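Local coordinates for quinonprotein alcohol dehydrogenase-like protein (Bacteroides thetaiotaomicron VPI-5482, PDB 4R5O) that is of unknown function but pairs an immunoglobulin-like beta-sandwich domain with a seven-bladed beta-propeller and binds calcium ions, at residues A[238-243]-A[247-252]; A[253-258]-A[264-269]. All coordinates share one frame; numbering follows the deposited sequence.

Contact 1. Residues A[238-243]-A[247-252]; sequences SNDTYK and KVKYYD. With CA (calcium ion), chain K.
The outer methylenes of Lys249 run past OD2 of Asp240, the two side chains crossing at about a right angle, with CD of Lys249 3.5 Å from OD2 of Asp240. NZ of Lys249 closes a salt bridge of 3.0 Å on OD2 of Asp240, whose syn lone pair it meets, and reaches OD1 of the same carboxylate in a weak, longer bond. The lysine chain is straight until its last torsion, where a bend (chi4 70°) swings NZ back to its own strand; there it donates to the carbonyl oxygen of Lys247, 2.8 Å away and in the plane of that carbonyl. Asp240 OD1 has a further partner in the hydroxyl of Ser246, so two residues of strand 246-252, Lys249 and Ser246, hold the carboxylate. Strands 235-239 and 246-252 form an antiparallel beta hairpin within a sheet of the propeller, and Ser238 and Lys249 are a hydrogen-bonded pair in it. Ser238 N donates to Lys249 O over 2.7 Å, while the return bond from Lys249 N to Ser238 O is longer, at 3.3 Å. Beside this pair, Ser238 OG sits 3.0 Å from Lys249 O and at the edge of the Tyr251 ring, in its plane. A water bridges Ser238 OG, the Tyr251 hydroxyl and OD2 of Asp240, donating to the carboxylate oxygen; this ties the ring's outer end to the salt bridge. At the far end of the same strand, Asp252 OD1 binds a calcium ion at 2.5 Å, four waters supplying the other ligands among those modelled. Asp252 OD2 accepts hydrogen bonds from one of these waters and from the backbone N of Glu255, making Asp252 the N-cap of helix 253-258.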
ATOM      1  N   SER A 238       2.063 -17.578 -13.220  1.00 41.61           N
ATOM      2  CA  SER A 238       2.357 -16.213 -13.652  1.00 40.72           C
ATOM      3  C   SER A 238       1.586 -15.787 -14.937  1.00 44.16           C
ATOM      4  O   SER A 238       1.291 -16.594 -15.826  1.00 42.59           O
ATOM      5  CB  SER A 238       3.849 -16.039 -13.905  1.00 42.93           C
ATOM      6  OG  SER A 238       4.271 -16.783 -15.034  1.00 61.73           O
ATOM      7  N   ASN A 239       1.260 -14.485 -14.968  1.00 40.24           N
ATOM      8  CA  ASN A 239       0.744 -13.681 -16.062  1.00 41.03           C
ATOM      9  C   ASN A 239       1.878 -12.781 -16.484  1.00 47.53           C
ATOM     10  O   ASN A 239       2.271 -11.918 -15.696  1.00 49.13           O
ATOM     11  CB  ASN A 239      -0.514 -12.914 -15.647  1.00 44.55           C
ATOM     12  CG  ASN A 239      -0.885 -11.786 -16.576  1.00 48.02           C
ATOM     13  OD1 ASN A 239      -1.053 -10.661 -16.139  1.00 42.15           O
ATOM     14  ND2 ASN A 239      -0.894 -12.024 -17.882  1.00 40.10           N
ATOM     15  N   ASP A 240       2.474 -13.033 -17.663  1.00 44.37           N
ATOM     16  CA  ASP A 240       3.655 -12.322 -18.112  1.00 44.91           C
ATOM     17  C   ASP A 240       3.390 -11.521 -19.386  1.00 51.31           C
ATOM     18  O   ASP A 240       4.340 -11.184 -20.092  1.00 51.56           O
ATOM     19  CB  ASP A 240       4.802 -13.329 -18.349  1.00 47.77           C
ATOM     20  CG  ASP A 240       4.524 -14.521 -19.265  1.00 59.52           C
ATOM     21  OD1 ASP A 240       3.660 -14.401 -20.160  1.00 60.80           O
ATOM     22  OD2 ASP A 240       5.221 -15.549 -19.127  1.00 65.26           O
ATOM     23  N   THR A 241       2.122 -11.160 -19.647  1.00 48.67           N
ATOM     24  CA  THR A 241       1.787 -10.417 -20.849  1.00 48.84           C
ATOM     25  C   THR A 241       0.805  -9.264 -20.557  1.00 54.07           C
ATOM     26  O   THR A 241      -0.032  -9.373 -19.659  1.00 53.47           O
ATOM     27  CB  THR A 241       1.200 -11.363 -21.876  1.00 50.96           C
ATOM     28  OG1 THR A 241       1.073 -10.658 -23.092  1.00 51.46           O
ATOM     29  CG2 THR A 241      -0.137 -11.968 -21.451  1.00 47.69           C
ATOM     30  N   TYR A 242       0.918  -8.172 -21.335  1.00 51.13           N
ATOM     31  CA  TYR A 242       0.026  -7.020 -21.231  1.00 52.76           C
ATOM     32  C   TYR A 242      -0.606  -6.707 -22.591  1.00 60.57           C
ATOM     33  O   TYR A 242      -1.377  -5.749 -22.686  1.00 62.20           O
ATOM     34  CB  TYR A 242       0.768  -5.769 -20.692  1.00 53.96           C
ATOM     35  CG  TYR A 242       1.872  -5.244 -21.586  1.00 56.99           C
ATOM     36  CD1 TYR A 242       1.604  -4.320 -22.596  1.00 60.39           C
ATOM     37  CD2 TYR A 242       3.190  -5.655 -21.415  1.00 57.32           C
ATOM     38  CE1 TYR A 242       2.612  -3.858 -23.444  1.00 62.08           C
ATOM     39  CE2 TYR A 242       4.208  -5.185 -22.242  1.00 58.87           C
ATOM     40  CZ  TYR A 242       3.917  -4.287 -23.256  1.00 67.84           C
ATOM     41  OH  TYR A 242       4.939  -3.838 -24.057  1.00 70.72           O
ATOM     42  N   LYS A 243      -0.240  -7.485 -23.643  1.00 56.70           N
ATOM     43  CA  LYS A 243      -0.584  -7.242 -25.044  1.00 56.87           C
ATOM     44  C   LYS A 243      -0.431  -8.513 -25.910  1.00 61.18           C
ATOM     45  O   LYS A 243      -1.399  -8.960 -26.512  1.00 61.50           O
ATOM     46  CB  LYS A 243       0.374  -6.137 -25.550  1.00 59.59           C
ATOM     47  CG  LYS A 243       0.326  -5.760 -27.030  1.00 77.98           C
ATOM     48  CD  LYS A 243       1.502  -4.813 -27.400  1.00 86.96           C
ATOM     49  CE  LYS A 243       2.877  -5.447 -27.296  1.00 95.88           C
ATOM     50  NZ  LYS A 243       3.963  -4.457 -27.510  1.00105.04           N
ATOM     51  N   LYS A 247       0.827 -17.800 -22.832  1.00 51.55           N
ATOM     52  CA  LYS A 247       0.131 -18.748 -21.977  1.00 51.91           C
ATOM     53  C   LYS A 247       0.528 -18.557 -20.539  1.00 56.52           C
ATOM     54  O   LYS A 247       1.665 -18.136 -20.293  1.00 57.13           O
ATOM     55  CB  LYS A 247       0.418 -20.191 -22.400  1.00 55.02           C
ATOM     56  CG  LYS A 247      -0.330 -20.617 -23.632  1.00 57.45           C
ATOM     57  CD  LYS A 247       0.061 -22.001 -24.013  1.00 59.58           C
ATOM     58  CE  LYS A 247      -0.676 -22.495 -25.228  1.00 76.80           C
ATOM     59  NZ  LYS A 247      -0.542 -21.584 -26.403  1.00 94.86           N
ATOM     60  N   VAL A 248      -0.384 -18.887 -19.580  1.00 50.93           N
ATOM     61  CA  VAL A 248      -0.055 -18.879 -18.152  1.00 48.24           C
ATOM     62  C   VAL A 248       1.099 -19.851 -17.987  1.00 49.36           C
ATOM     63  O   VAL A 248       1.074 -20.937 -18.570  1.00 49.54           O
ATOM     64  CB  VAL A 248      -1.263 -19.199 -17.211  1.00 51.28           C
ATOM     65  CG1 VAL A 248      -0.818 -19.491 -15.783  1.00 50.11           C
ATOM     66  CG2 VAL A 248      -2.286 -18.081 -17.218  1.00 50.98           C
ATOM     67  N   LYS A 249       2.132 -19.436 -17.256  1.00 44.07           N
ATOM     68  CA  LYS A 249       3.298 -20.278 -16.999  1.00 42.65           C
ATOM     69  C   LYS A 249       3.482 -20.470 -15.522  1.00 46.45           C
ATOM     70  O   LYS A 249       3.158 -19.579 -14.743  1.00 46.96           O
ATOM     71  CB  LYS A 249       4.540 -19.660 -17.620  1.00 43.82           C
ATOM     72  CG  LYS A 249       4.424 -19.601 -19.139  1.00 51.86           C
ATOM     73  CD  LYS A 249       5.594 -18.930 -19.792  1.00 51.11           C
ATOM     74  CE  LYS A 249       5.250 -18.545 -21.195  1.00 36.41           C
ATOM     75  NZ  LYS A 249       4.264 -17.434 -21.200  1.00 42.87           N
ATOM     76  N   TYR A 250       3.940 -21.645 -15.110  1.00 44.01           N
ATOM     77  CA  TYR A 250       4.192 -21.834 -13.690  1.00 43.31           C
ATOM     78  C   TYR A 250       5.619 -22.393 -13.498  1.00 46.31           C
ATOM     79  O   TYR A 250       6.205 -22.995 -14.404  1.00 45.89           O
ATOM     80  CB  TYR A 250       3.137 -22.708 -12.983  1.00 44.06           C
ATOM     81  CG  TYR A 250       3.032 -24.145 -13.434  1.00 44.79           C
ATOM     82  CD1 TYR A 250       3.817 -25.138 -12.852  1.00 46.39           C
ATOM     83  CD2 TYR A 250       2.059 -24.538 -14.343  1.00 45.82           C
ATOM     84  CE1 TYR A 250       3.683 -26.473 -13.215  1.00 47.94           C
ATOM     85  CE2 TYR A 250       1.914 -25.871 -14.716  1.00 47.21           C
ATOM     86  CZ  TYR A 250       2.720 -26.839 -14.140  1.00 59.72           C
ATOM     87  OH  TYR A 250       2.603 -28.162 -14.515  1.00 64.99           O
ATOM     88  N   TYR A 251       6.171 -22.095 -12.323  1.00 42.28           N
ATOM     89  CA  TYR A 251       7.494 -22.465 -11.830  1.00 41.11           C
ATOM     90  C   TYR A 251       7.317 -23.208 -10.509  1.00 42.94           C
ATOM     91  O   TYR A 251       6.259 -23.108  -9.888  1.00 42.14           O
ATOM     92  CB  TYR A 251       8.376 -21.194 -11.677  1.00 41.64           C
ATOM     93  CG  TYR A 251       8.523 -20.370 -12.943  1.00 44.19           C
ATOM     94  CD1 TYR A 251       7.504 -19.517 -13.364  1.00 46.51           C
ATOM     95  CD2 TYR A 251       9.707 -20.390 -13.684  1.00 45.22           C
ATOM     96  CE1 TYR A 251       7.610 -18.793 -14.551  1.00 50.28           C
ATOM     97  CE2 TYR A 251       9.847 -19.624 -14.847  1.00 46.64           C
ATOM     98  CZ  TYR A 251       8.793 -18.826 -15.275  1.00 59.30           C
ATOM     99  OH  TYR A 251       8.883 -18.071 -16.427  1.00 64.07           O
ATOM    100  N   ASP A 252       8.321 -23.966 -10.089  1.00 39.17           N
ATOM    101  CA  ASP A 252       8.252 -24.693  -8.826  1.00 39.13           C
ATOM    102  C   ASP A 252       8.823 -23.805  -7.724  1.00 44.97           C
ATOM    103  O   ASP A 252       9.926 -23.281  -7.897  1.00 44.95           O
ATOM    104  CB  ASP A 252       9.003 -26.027  -8.947  1.00 40.16           C
ATOM    105  CG  ASP A 252       8.892 -26.903  -7.737  1.00 49.42           C
ATOM    106  OD1 ASP A 252       7.840 -27.560  -7.579  1.00 54.46           O
ATOM    107  OD2 ASP A 252       9.871 -26.969  -6.962  1.00 52.13           O
TER
HETATM  108 CA    CA K 507       7.011 -28.899  -5.643  1.00 90.23          CA
HETATM  109  O   HOH W   1       6.390 -16.271 -16.912  1.00 37.26           O
HETATM  110  O   HOH W   2       9.289 -28.995  -5.338  1.00 57.56           O
HETATM  111  O   HOH W   3       4.215 -29.124  -6.164  1.00 53.28           O
HETATM  112  O   HOH W   4       8.088 -30.444  -7.385  1.00 56.43           O
HETATM  113  O   HOH W   5       6.904 -27.106  -3.514  1.00 65.14           O

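Contact 2. Residues A[253-258]-A[264-269]; sequences VNELIA and APAVTE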
ATOM      1  N   VAL A 253       8.075 -23.615  -6.613  1.00 42.65           N
ATOM      2  CA  VAL A 253       8.489 -22.753  -5.494  1.00 42.90           C
ATOM      3  C   VAL A 253       9.834 -23.254  -4.926  1.00 47.10           C
ATOM      4  O   VAL A 253      10.739 -22.451  -4.751  1.00 46.86           O
ATOM      5  CB  VAL A 253       7.383 -22.673  -4.396  1.00 47.59           C
ATOM      6  CG1 VAL A 253       7.887 -22.062  -3.089  1.00 46.22           C
ATOM      7  CG2 VAL A 253       6.158 -21.910  -4.906  1.00 47.96           C
ATOM      8  N   ASN A 254       9.981 -24.557  -4.688  1.00 45.65           N
ATOM      9  CA  ASN A 254      11.211 -25.138  -4.111  1.00 46.22           C
ATOM     10  C   ASN A 254      12.412 -24.996  -5.047  1.00 50.38           C
ATOM     11  O   ASN A 254      13.522 -24.738  -4.559  1.00 49.92           O
ATOM     12  CB  ASN A 254      11.007 -26.606  -3.767  1.00 46.94           C
ATOM     13  CG  ASN A 254      10.050 -26.796  -2.629  1.00 59.12           C
ATOM     14  OD1 ASN A 254       9.971 -25.954  -1.713  1.00 58.31           O
ATOM     15  ND2 ASN A 254       9.320 -27.904  -2.655  1.00 50.53           N
ATOM     16  N   GLU A 255      12.194 -25.134  -6.382  1.00 46.76           N
ATOM     17  CA  GLU A 255      13.248 -24.944  -7.388  1.00 45.95           C
ATOM     18  C   GLU A 255      13.711 -23.464  -7.405  1.00 51.24           C
ATOM     19  O   GLU A 255      14.912 -23.198  -7.470  1.00 53.48           O
ATOM     20  CB  GLU A 255      12.758 -25.384  -8.756  1.00 46.93           C
ATOM     21  CG  GLU A 255      13.810 -25.263  -9.838  1.00 55.63           C
ATOM     22  CD  GLU A 255      13.426 -25.784 -11.209  1.00 77.96           C
ATOM     23  OE1 GLU A 255      12.262 -26.206 -11.406  1.00 85.57           O
ATOM     24  OE2 GLU A 255      14.315 -25.793 -12.090  1.00 70.54           O
ATOM     25  N   LEU A 256      12.761 -22.525  -7.288  1.00 45.96           N
ATOM     26  CA  LEU A 256      13.015 -21.077  -7.231  1.00 44.59           C
ATOM     27  C   LEU A 256      13.790 -20.690  -5.986  1.00 46.46           C
ATOM     28  O   LEU A 256      14.642 -19.813  -6.071  1.00 46.87           O
ATOM     29  CB  LEU A 256      11.691 -20.280  -7.267  1.00 44.00           C
ATOM     30  CG  LEU A 256      10.924 -20.326  -8.580  1.00 47.91           C
ATOM     31  CD1 LEU A 256       9.542 -19.818  -8.397  1.00 48.12           C
ATOM     32  CD2 LEU A 256      11.624 -19.545  -9.640  1.00 49.23           C
ATOM     33  N   ILE A 257      13.513 -21.343  -4.843  1.00 41.87           N
ATOM     34  CA  ILE A 257      14.184 -21.069  -3.562  1.00 40.19           C
ATOM     35  C   ILE A 257      15.649 -21.572  -3.605  1.00 45.68           C
ATOM     36  O   ILE A 257      16.537 -20.866  -3.105  1.00 45.82           O
ATOM     37  CB  ILE A 257      13.398 -21.707  -2.394  1.00 41.25           C
ATOM     38  CG1 ILE A 257      12.082 -20.917  -2.154  1.00 39.85           C
ATOM     39  CG2 ILE A 257      14.239 -21.760  -1.109  1.00 40.75           C
ATOM     40  CD1 ILE A 257      11.105 -21.498  -1.174  1.00 37.98           C
ATOM     41  N   ALA A 258      15.893 -22.743  -4.225  1.00 41.88           N
ATOM     42  CA  ALA A 258      17.198 -23.422  -4.285  1.00 41.97           C
ATOM     43  C   ALA A 258      18.115 -22.940  -5.429  1.00 46.86           C
ATOM     44  O   ALA A 258      19.330 -23.139  -5.355  1.00 45.54           O
ATOM     45  CB  ALA A 258      16.966 -24.912  -4.469  1.00 43.17           C
ATOM     46  N   ALA A 264      18.461 -20.919 -14.345  1.00 61.15           N
ATOM     47  CA  ALA A 264      17.066 -20.706 -14.766  1.00 60.16           C
ATOM     48  C   ALA A 264      16.204 -21.930 -14.442  1.00 63.13           C
ATOM     49  O   ALA A 264      16.586 -23.063 -14.752  1.00 62.77           O
ATOM     50  CB  ALA A 264      16.985 -20.386 -16.259  1.00 61.24           C
ATOM     51  N   PRO A 265      15.075 -21.725 -13.740  1.00 59.40           N
ATOM     52  CA  PRO A 265      14.233 -22.871 -13.371  1.00 57.51           C
ATOM     53  C   PRO A 265      13.303 -23.306 -14.513  1.00 54.84           C
ATOM     54  O   PRO A 265      13.092 -22.567 -15.470  1.00 53.53           O
ATOM     55  CB  PRO A 265      13.438 -22.331 -12.183  1.00 59.56           C
ATOM     56  CG  PRO A 265      13.277 -20.866 -12.478  1.00 65.17           C
ATOM     57  CD  PRO A 265      14.484 -20.444 -13.275  1.00 61.18           C
ATOM     58  N   ALA A 266      12.758 -24.521 -14.410  1.00 49.19           N
ATOM     59  CA  ALA A 266      11.833 -25.083 -15.392  1.00 48.28           C
ATOM     60  C   ALA A 266      10.501 -24.332 -15.365  1.00 51.38           C
ATOM     61  O   ALA A 266       9.961 -24.023 -14.298  1.00 51.11           O
ATOM     62  CB  ALA A 266      11.612 -26.560 -15.134  1.00 49.09           C
ATOM     63  N   VAL A 267       9.986 -24.041 -16.554  1.00 46.70           N
ATOM     64  CA  VAL A 267       8.749 -23.317 -16.734  1.00 45.62           C
ATOM     65  C   VAL A 267       7.817 -24.205 -17.526  1.00 52.54           C
ATOM     66  O   VAL A 267       8.213 -24.792 -18.517  1.00 55.85           O
ATOM     67  CB  VAL A 267       8.970 -21.921 -17.381  1.00 48.28           C
ATOM     68  CG1 VAL A 267       9.807 -21.970 -18.654  1.00 47.53           C
ATOM     69  CG2 VAL A 267       7.662 -21.177 -17.597  1.00 47.86           C
ATOM     70  N   THR A 268       6.594 -24.356 -17.036  1.00 47.74           N
ATOM     71  CA  THR A 268       5.558 -25.163 -17.665  1.00 46.37           C
ATOM     72  C   THR A 268       4.410 -24.270 -18.031  1.00 50.23           C
ATOM     73  O   THR A 268       4.051 -23.399 -17.236  1.00 52.08           O
ATOM     74  CB  THR A 268       5.134 -26.262 -16.712  1.00 43.81           C
ATOM     75  OG1 THR A 268       6.293 -26.917 -16.230  1.00 46.54           O
ATOM     76  CG2 THR A 268       4.141 -27.230 -17.329  1.00 39.79           C
ATOM     77  N   GLU A 269       3.814 -24.485 -19.199  1.00 44.69           N
ATOM     78  CA  GLU A 269       2.655 -23.723 -19.657  1.00 43.71           C
ATOM     79  C   GLU A 269       1.375 -24.465 -19.358  1.00 49.21           C
ATOM     80  O   GLU A 269       1.345 -25.697 -19.396  1.00 48.72           O
ATOM     81  CB  GLU A 269       2.725 -23.418 -21.164  1.00 44.52           C
ATOM     82  CG  GLU A 269       3.821 -22.453 -21.594  1.00 51.08           C
ATOM     83  CD  GLU A 269       3.902 -22.221 -23.093  1.00 81.21           C
ATOM     84  OE1 GLU A 269       3.305 -23.016 -23.854  1.00 84.27           O
ATOM     85  OE2 GLU A 269       4.622 -21.286 -23.511  1.00 78.41           O
TER
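From the helix, CB of Glu255 points toward segment 264-269, and with CG anti to the backbone N (chi1 -178°) and the chain extended beyond it, the carboxylate is carried across to the loop. CG passes 3.8 Å from CB of Pro265, and CD follows at a similar separation from the same ring carbon, so the proline flanks the outer half of the side chain. At the tip, OE2 accepts a hydrogen bond of 3.1 Å from the backbone N of Ala266, which approaches from above the carboxylate plane, 48° out of it. OE1 takes a weaker share of the same N-H and lies 3.8 Å from CB of Ala266. The short helix 253-258 leaves propeller strand 246-252, and residues 264-267 bring the chain back toward strand 268-270 of the same sheet; the carboxylate thus links the helix to the returning chain. With an alanine here, the Ala266 N-H would probably lose this acceptor and Pro265 the cover along one side. One residue further along the helix, Leu256 lays CD2 3.5 Å from CG of Pro265 in an apolar contact between two buried residues. Pro265 also packs on Ile218 of strand 215-220 and Leu256 on Val236 of strand 235-239.

Overall arrangement
Contacts 1 and 2 follow in series along the chain and meet in one sheet of the propeller, with centres about 13 Å apart. Strand 246-252 runs directly into helix 253-258, and Tyr250 N probably donates to Thr268 O where that strand pairs with 268-270. Val267 also bridges the two, its CG2 packing on Lys249 and Tyr251. Both are partly buried, yet contact 1 has no exposed residue among those that touch and combines strand pairing with a salt bridge, whereas contact 2 lies nearer the surface and joins a helix to a loop through one side-chain-to-backbone bond and an apolar patch.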